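Local coordinates for sugar ABC transporter substrate-binding protein (PDB 5U2P) that probably binds a still unidentified ligand, perhaps a sugar, in the periplasm as the substrate-binding component of an ABC transporter, at residues P179-T184 with A264-S269; L142-D147 with G286-P291. All coordinates share one frame; numbering follows the deposited sequence.

Contact 1 (P179-T184 with A264-S269)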
ATOM      1  N   PRO A 179     -21.292   2.617 -12.964  1.00 42.29           N
ATOM      2  CA  PRO A 179     -20.821   1.232 -13.005  1.00 33.83           C
ATOM      3  C   PRO A 179     -19.557   1.025 -12.172  1.00 25.38           C
ATOM      4  O   PRO A 179     -19.540   0.157 -11.299  1.00 30.16           O
ATOM      5  CB  PRO A 179     -20.544   0.994 -14.506  1.00 27.38           C
ATOM      6  CG  PRO A 179     -21.193   2.153 -15.235  1.00 37.37           C
ATOM      7  CD  PRO A 179     -21.091   3.291 -14.259  1.00 43.12           C
ATOM      8  N   LEU A 180     -18.519   1.813 -12.451  1.00 31.39           N
ATOM      9  CA  LEU A 180     -17.243   1.709 -11.735  1.00 21.05           C
ATOM     10  C   LEU A 180     -16.800   3.077 -11.231  1.00 30.52           C
ATOM     11  O   LEU A 180     -16.321   3.910 -11.992  1.00 28.76           O
ATOM     12  CB  LEU A 180     -16.151   1.109 -12.626  1.00 21.82           C
ATOM     13  CG  LEU A 180     -14.759   0.920 -12.014  1.00 26.56           C
ATOM     14  CD1 LEU A 180     -14.813  -0.000 -10.820  1.00 28.33           C
ATOM     15  CD2 LEU A 180     -13.773   0.378 -13.051  1.00 26.69           C
ATOM     16  N   ALA A 181     -16.952   3.280  -9.930  1.00 18.95           N
ATOM     17  CA  ALA A 181     -16.584   4.512  -9.272  1.00 20.65           C
ATOM     18  C   ALA A 181     -15.120   4.539  -8.816  1.00 26.49           C
ATOM     19  O   ALA A 181     -14.539   3.513  -8.395  1.00 20.83           O
ATOM     20  CB  ALA A 181     -17.509   4.744  -8.076  1.00 23.69           C
ATOM     21  N   LEU A 182     -14.547   5.733  -8.910  1.00 21.45           N
ATOM     22  CA  LEU A 182     -13.171   6.043  -8.510  1.00 16.61           C
ATOM     23  C   LEU A 182     -13.187   7.300  -7.672  1.00 22.20           C
ATOM     24  O   LEU A 182     -14.017   8.186  -7.896  1.00 24.55           O
ATOM     25  CB  LEU A 182     -12.274   6.244  -9.740  1.00 18.45           C
ATOM     26  CG  LEU A 182     -12.256   5.110 -10.760  1.00 20.26           C
ATOM     27  CD1 LEU A 182     -11.458   5.521 -11.981  1.00 25.34           C
ATOM     28  CD2 LEU A 182     -11.665   3.822 -10.167  1.00 19.40           C
ATOM     29  N   SER A 183     -12.280   7.382  -6.709  1.00 19.14           N
ATOM     30  CA  SER A 183     -12.162   8.552  -5.860  1.00 22.50           C
ATOM     31  C   SER A 183     -10.850   9.286  -6.080  1.00 26.06           C
ATOM     32  O   SER A 183      -9.828   8.708  -6.482  1.00 22.21           O
ATOM     33  CB  SER A 183     -12.310   8.150  -4.385  1.00 19.35           C
ATOM     34  OG  SER A 183     -11.312   7.261  -3.980  1.00 22.73           O
ATOM     35  N   THR A 184     -10.873  10.579  -5.796  1.00 21.16           N
ATOM     36  CA  THR A 184      -9.732  11.431  -6.077  1.00 18.55           C
ATOM     37  C   THR A 184      -8.567  11.123  -5.150  1.00 22.27           C
ATOM     38  O   THR A 184      -8.772  10.751  -3.997  1.00 22.40           O
ATOM     39  CB  THR A 184     -10.111  12.920  -5.943  1.00 28.05           C
ATOM     40  OG1 THR A 184      -9.060  13.730  -6.479  1.00 32.58           O
ATOM     41  CG2 THR A 184     -10.347  13.303  -4.503  1.00 31.97           C
ATOM     42  N   ALA A 264     -22.255   0.406  -8.102  1.00 28.41           N
ATOM     43  CA  ALA A 264     -22.145  -1.050  -8.145  1.00 31.92           C
ATOM     44  C   ALA A 264     -20.776  -1.510  -7.692  1.00 26.54           C
ATOM     45  O   ALA A 264     -20.656  -2.456  -6.905  1.00 27.81           O
ATOM     46  CB  ALA A 264     -22.424  -1.559  -9.549  1.00 38.71           C
ATOM     47  N   MET A 265     -19.757  -0.831  -8.204  1.00 28.35           N
ATOM     48  CA  MET A 265     -18.361  -1.194  -8.003  1.00 26.14           C
ATOM     49  C   MET A 265     -17.523   0.044  -7.692  1.00 23.64           C
ATOM     50  O   MET A 265     -17.735   1.102  -8.269  1.00 25.08           O
ATOM     51  CB  MET A 265     -17.796  -1.878  -9.248  1.00 28.90           C
ATOM     52  CG  MET A 265     -18.405  -3.216  -9.563  1.00 31.68           C
ATOM     53  SD  MET A 265     -17.687  -3.947 -11.038  1.00 31.11           S
ATOM     54  CE  MET A 265     -18.327  -2.850 -12.297  1.00 34.62           C
ATOM     55  N   TYR A 266     -16.564  -0.121  -6.788  1.00 21.39           N
ATOM     56  CA  TYR A 266     -15.594   0.913  -6.469  1.00 21.52           C
ATOM     57  C   TYR A 266     -14.213   0.283  -6.518  1.00 20.91           C
ATOM     58  O   TYR A 266     -14.011  -0.764  -5.928  1.00 20.48           O
ATOM     59  CB  TYR A 266     -15.865   1.521  -5.080  1.00 20.15           C
ATOM     60  CG  TYR A 266     -14.709   2.376  -4.614  1.00 18.42           C
ATOM     61  CD1 TYR A 266     -14.519   3.657  -5.121  1.00 18.36           C
ATOM     62  CD2 TYR A 266     -13.768   1.877  -3.733  1.00 18.76           C
ATOM     63  CE1 TYR A 266     -13.441   4.440  -4.692  1.00 18.70           C
ATOM     64  CE2 TYR A 266     -12.697   2.634  -3.326  1.00 22.76           C
ATOM     65  CZ  TYR A 266     -12.538   3.909  -3.812  1.00 22.30           C
ATOM     66  OH  TYR A 266     -11.453   4.624  -3.380  1.00 26.46           O
ATOM     67  N   PHE A 267     -13.270   0.874  -7.258  1.00 17.48           N
ATOM     68  CA  PHE A 267     -11.895   0.414  -7.212  1.00 17.44           C
ATOM     69  C   PHE A 267     -11.032   1.399  -6.441  1.00 21.88           C
ATOM     70  O   PHE A 267     -10.998   2.592  -6.742  1.00 17.60           O
ATOM     71  CB  PHE A 267     -11.267   0.218  -8.596  1.00 19.45           C
ATOM     72  CG  PHE A 267      -9.877  -0.323  -8.500  1.00 17.38           C
ATOM     73  CD1 PHE A 267      -9.677  -1.665  -8.240  1.00 17.96           C
ATOM     74  CD2 PHE A 267      -8.766   0.518  -8.553  1.00 20.61           C
ATOM     75  CE1 PHE A 267      -8.402  -2.172  -8.075  1.00 22.94           C
ATOM     76  CE2 PHE A 267      -7.507   0.013  -8.399  1.00 22.10           C
ATOM     77  CZ  PHE A 267      -7.318  -1.331  -8.163  1.00 25.17           C
ATOM     78  N   GLY A 268     -10.328   0.885  -5.445  1.00 18.60           N
ATOM     79  CA  GLY A 268      -9.460   1.701  -4.643  1.00 20.63           C
ATOM     80  C   GLY A 268      -9.053   1.039  -3.355  1.00 17.65           C
ATOM     81  O   GLY A 268      -9.069  -0.192  -3.217  1.00 18.29           O
ATOM     82  N   SER A 269      -8.684   1.886  -2.405  1.00 18.53           N
ATOM     83  CA  SER A 269      -8.144   1.453  -1.133  1.00 21.39           C
ATOM     84  C   SER A 269      -9.157   0.731  -0.264  1.00 18.58           C
ATOM     85  O   SER A 269     -10.297   1.185  -0.133  1.00 19.78           O
ATOM     86  CB  SER A 269      -7.625   2.651  -0.356  1.00 22.51           C
ATOM     87  OG  SER A 269      -7.225   2.233   0.925  1.00 20.85           O
TER
HETATM   88  O   HOH W   1     -10.353   5.218  -6.783  1.00 22.09           O
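Ala181 pairs with Tyr266 by bonding the residues before and after it, Met265 and Phe267. Its N donates to Met265 O at 2.8 Å in a nearly straight bond (169°), and its O accepts from Phe267 N at 3.1 Å, the regular pattern of parallel strands. Tyr266 CA also comes to 3.4 Å from Ala181 O in a CA-H...O contact. The apolar packing is closest on the face shared by Leu180 and Met265, where Leu180 CD1 lies 3.9 Å from Met265 CB and close to Phe267 CB. Two residues on, Leu182 CD2 crosses obliquely against Phe267 CB, and Leu142 and Leu192 add to this face.

The pairing slackens toward both ends. At Pro179 the chain turns a corner, and the hydrogen bond from Met265 N to Pro179 O is weak. Beyond Ala181 the two chains draw apart, and a water spans the gap, taking the N-H of Ser183 and donating to Phe267 O. On the Ala181 face the Tyr266 ring bridges the widening: with CG anti to the backbone N (chi1 168°) it runs along the neighbouring chain until OH meets Ser183 OG at 2.7 Å, in the ring plane at its edge. Parallel strands 178-181 and 263-267, packed against helices 160-172 and 191-214, form part of the sheet of an alpha/beta lobe, as in periplasmic solute-binding proteins.

Contact 2 (L142-D147 with G286-P291)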
ATOM      1  N   LEU A 142     -11.131  -4.306  -6.094  1.00 20.09           N
ATOM      2  CA  LEU A 142     -12.460  -4.022  -6.621  1.00 17.86           C
ATOM      3  C   LEU A 142     -13.480  -4.412  -5.577  1.00 22.76           C
ATOM      4  O   LEU A 142     -13.674  -5.594  -5.292  1.00 21.45           O
ATOM      5  CB  LEU A 142     -12.689  -4.793  -7.916  1.00 26.34           C
ATOM      6  CG  LEU A 142     -14.000  -4.498  -8.647  1.00 25.25           C
ATOM      7  CD1 LEU A 142     -14.053  -3.058  -9.150  1.00 37.43           C
ATOM      8  CD2 LEU A 142     -14.164  -5.485  -9.806  1.00 32.14           C
ATOM      9  N   PHE A 143     -14.111  -3.409  -4.993  1.00 17.94           N
ATOM     10  CA  PHE A 143     -15.156  -3.616  -4.010  1.00 21.53           C
ATOM     11  C   PHE A 143     -16.509  -3.473  -4.685  1.00 28.24           C
ATOM     12  O   PHE A 143     -16.711  -2.578  -5.510  1.00 25.55           O
ATOM     13  CB  PHE A 143     -14.988  -2.632  -2.875  1.00 17.54           C
ATOM     14  CG  PHE A 143     -13.702  -2.809  -2.136  1.00 18.51           C
ATOM     15  CD1 PHE A 143     -13.581  -3.795  -1.177  1.00 22.25           C
ATOM     16  CD2 PHE A 143     -12.598  -2.037  -2.430  1.00 16.97           C
ATOM     17  CE1 PHE A 143     -12.399  -3.986  -0.498  1.00 20.50           C
ATOM     18  CE2 PHE A 143     -11.417  -2.210  -1.755  1.00 20.37           C
ATOM     19  CZ  PHE A 143     -11.312  -3.199  -0.787  1.00 20.37           C
ATOM     20  N   TYR A 144     -17.423  -4.379  -4.377  1.00 24.69           N
ATOM     21  CA  TYR A 144     -18.721  -4.351  -5.016  1.00 23.66           C
ATOM     22  C   TYR A 144     -19.855  -4.673  -4.062  1.00 25.47           C
ATOM     23  O   TYR A 144     -19.668  -5.296  -3.002  1.00 23.88           O
ATOM     24  CB  TYR A 144     -18.755  -5.303  -6.202  1.00 24.99           C
ATOM     25  CG  TYR A 144     -18.572  -6.767  -5.882  1.00 27.61           C
ATOM     26  CD1 TYR A 144     -17.304  -7.324  -5.810  1.00 27.79           C
ATOM     27  CD2 TYR A 144     -19.671  -7.602  -5.673  1.00 29.08           C
ATOM     28  CE1 TYR A 144     -17.123  -8.672  -5.531  1.00 33.80           C
ATOM     29  CE2 TYR A 144     -19.498  -8.952  -5.402  1.00 39.40           C
ATOM     30  CZ  TYR A 144     -18.223  -9.477  -5.330  1.00 40.95           C
ATOM     31  OH  TYR A 144     -18.018 -10.804  -5.058  1.00 37.70           O
ATOM     32  N   ASN A 145     -21.018  -4.174  -4.446  1.00 23.38           N
ATOM     33  CA  ASN A 145     -22.253  -4.354  -3.694  1.00 25.28           C
ATOM     34  C   ASN A 145     -22.914  -5.672  -4.094  1.00 26.71           C
ATOM     35  O   ASN A 145     -23.565  -5.755  -5.141  1.00 30.89           O
ATOM     36  CB  ASN A 145     -23.202  -3.175  -3.938  1.00 31.96           C
ATOM     37  CG  ASN A 145     -24.442  -3.240  -3.067  1.00 34.36           C
ATOM     38  OD1 ASN A 145     -24.888  -4.323  -2.693  1.00 33.63           O
ATOM     39  ND2 ASN A 145     -24.993  -2.078  -2.719  1.00 31.92           N
ATOM     40  N   LYS A 146     -22.744  -6.686  -3.248  1.00 35.19           N
ATOM     41  CA  LYS A 146     -23.228  -8.044  -3.527  1.00 31.78           C
ATOM     42  C   LYS A 146     -24.735  -8.102  -3.786  1.00 28.34           C
ATOM     43  O   LYS A 146     -25.195  -8.916  -4.582  1.00 39.05           O
ATOM     44  CB  LYS A 146     -22.896  -8.976  -2.363  1.00 38.00           C
ATOM     45  CG  LYS A 146     -21.455  -9.401  -2.239  1.00 48.88           C
ATOM     46  CD  LYS A 146     -21.292 -10.403  -1.102  1.00 60.81           C
ATOM     47  CE  LYS A 146     -19.918 -11.042  -1.107  1.00 66.37           C
ATOM     48  NZ  LYS A 146     -19.761 -12.027  -0.002  1.00 69.26           N
ATOM     49  N   ASP A 147     -25.498  -7.243  -3.111  1.00 34.22           N
ATOM     50  CA  ASP A 147     -26.954  -7.239  -3.263  1.00 43.20           C
ATOM     51  C   ASP A 147     -27.354  -6.722  -4.629  1.00 50.53           C
ATOM     52  O   ASP A 147     -28.243  -7.282  -5.258  1.00 41.66           O
ATOM     53  CB  ASP A 147     -27.633  -6.393  -2.180  1.00 43.91           C
ATOM     54  CG  ASP A 147     -27.559  -7.024  -0.800  1.00 52.32           C
ATOM     55  OD1 ASP A 147     -27.409  -8.260  -0.702  1.00 62.93           O
ATOM     56  OD2 ASP A 147     -27.662  -6.276   0.196  1.00 70.51           O
ATOM     57  N   GLY A 286     -18.515  -7.167  -1.317  1.00 34.47           N
ATOM     58  CA  GLY A 286     -17.532  -8.141  -1.750  1.00 41.23           C
ATOM     59  C   GLY A 286     -16.282  -7.436  -2.229  1.00 36.05           C
ATOM     60  O   GLY A 286     -16.313  -6.226  -2.480  1.00 25.18           O
ATOM     61  N   ALA A 287     -15.184  -8.180  -2.332  1.00 28.22           N
ATOM     62  CA  ALA A 287     -13.905  -7.638  -2.804  1.00 28.60           C
ATOM     63  C   ALA A 287     -13.133  -8.667  -3.616  1.00 28.18           C
ATOM     64  O   ALA A 287     -12.875  -9.780  -3.151  1.00 37.70           O
ATOM     65  CB  ALA A 287     -13.058  -7.176  -1.639  1.00 28.31           C
ATOM     66  N   CYS A 288     -12.709  -8.275  -4.807  1.00 24.84           N
ATOM     67  CA  CYS A 288     -11.971  -9.174  -5.682  1.00 25.80           C
ATOM     68  C   CYS A 288     -10.890  -8.426  -6.434  1.00 29.02           C
ATOM     69  O   CYS A 288     -10.802  -7.196  -6.379  1.00 23.97           O
ATOM     70  CB  CYS A 288     -12.921  -9.847  -6.670  1.00 27.87           C
ATOM     71  SG  CYS A 288     -13.745  -8.680  -7.775  1.00 27.75           S
ATOM     72  N   VAL A 289     -10.053  -9.186  -7.126  1.00 24.63           N
ATOM     73  CA  VAL A 289      -9.024  -8.622  -7.981  1.00 26.16           C
ATOM     74  C   VAL A 289      -9.649  -7.817  -9.099  1.00 38.75           C
ATOM     75  O   VAL A 289     -10.672  -8.217  -9.655  1.00 29.78           O
ATOM     76  CB  VAL A 289      -8.141  -9.731  -8.566  1.00 47.53           C
ATOM     77  CG1 VAL A 289      -7.342  -9.242  -9.771  1.00 45.85           C
ATOM     78  CG2 VAL A 289      -7.224 -10.255  -7.480  1.00 34.35           C
ATOM     79  N   LEU A 290      -9.046  -6.681  -9.436  1.00 33.39           N
ATOM     80  CA  LEU A 290      -9.502  -5.933 -10.607  1.00 42.27           C
ATOM     81  C   LEU A 290      -8.876  -6.527 -11.862  1.00 27.02           C
ATOM     82  O   LEU A 290      -7.666  -6.383 -12.073  1.00 30.41           O
ATOM     83  CB  LEU A 290      -9.145  -4.453 -10.494  1.00 34.48           C
ATOM     84  CG  LEU A 290      -9.581  -3.581 -11.682  1.00 37.47           C
ATOM     85  CD1 LEU A 290     -11.066  -3.218 -11.630  1.00 37.32           C
ATOM     86  CD2 LEU A 290      -8.733  -2.352 -11.710  1.00 34.23           C
ATOM     87  N   PRO A 291      -9.686  -7.198 -12.710  1.00 35.30           N
ATOM     88  CA  PRO A 291      -9.051  -7.868 -13.856  1.00 47.88           C
ATOM     89  C   PRO A 291      -8.748  -6.914 -15.012  1.00 52.74           C
ATOM     90  O   PRO A 291      -9.483  -6.880 -16.002  1.00 52.06           O
ATOM     91  CB  PRO A 291     -10.090  -8.911 -14.258  1.00 39.19           C
ATOM     92  CG  PRO A 291     -11.400  -8.273 -13.910  1.00 51.24           C
ATOM     93  CD  PRO A 291     -11.143  -7.436 -12.677  1.00 45.96           C
TER
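Tyr144 lays one face of its ring over the backbone of Gly286, in an antiparallel strand pair within the mixed sheet of one alpha/beta lobe of this solute-binding fold. The ring is placed there by a chi1 of 63°, which sets CG between the backbone N and the carbonyl carbon. Gly286 CA stands 3.8 Å above the ring plane, offset toward the rim, a CH-pi contact that the missing side chain allows. Cys288 SG approaches the same ring obliquely, 4.1 Å from Tyr144 CE1, as a sulfur-aromatic contact, while the phenol OH is hydrogen-bonded to Glu156. Phe149 stacks with the Tyr144 ring.

Further along this face Leu142 CD2 rests against Cys288 SG at 3.8 Å. The other branch, CD1, meets Leu290 CD1 at 3.9 Å, the two leucines crossing at about a right angle where the chain has left the strand. Phe143 points to the other face of the sheet, with CD1 and CE1 each 3.5 Å from Ala287 CB, an oblique approach; His270 and Ala273 of helix 270-279 also touch it.

Two hydrogen-bonded pairs, Leu142 with Cys288 and Tyr144 with Gly286, flank the non-hydrogen-bonded pair Phe143 with Ala287. Each of the two outer pairs is closed by two backbone bonds, among them Gly286 N to Tyr144 O at 2.8 Å. At the end of strand 138-145 the aliphatic part of Lys146 passes beside Gly286, its CG 3.8 Å from Gly286 N.

Contacts 1 and 2 lie in one mixed sheet, their centres about 10 Å apart. Strand 138-145 is central: it pairs antiparallel with 263-267 of contact 1 and with 285-288 of contact 2. Along the chain the order is 142-147, 179-184, 264-269, 286-291, placing both segments of contact 1 between those of contact 2. Backbone bonds probably join the two where Tyr266 N faces Phe143 O (2.8 Å) and Asn145 N faces Ala264 O (3.0 Å), and Phe267 packs on Leu290. Just over half of the chain between the paired segments is helical in each case, and the sheet gathers distant parts of the sequence into one lobe of the probable ligand-binding protein.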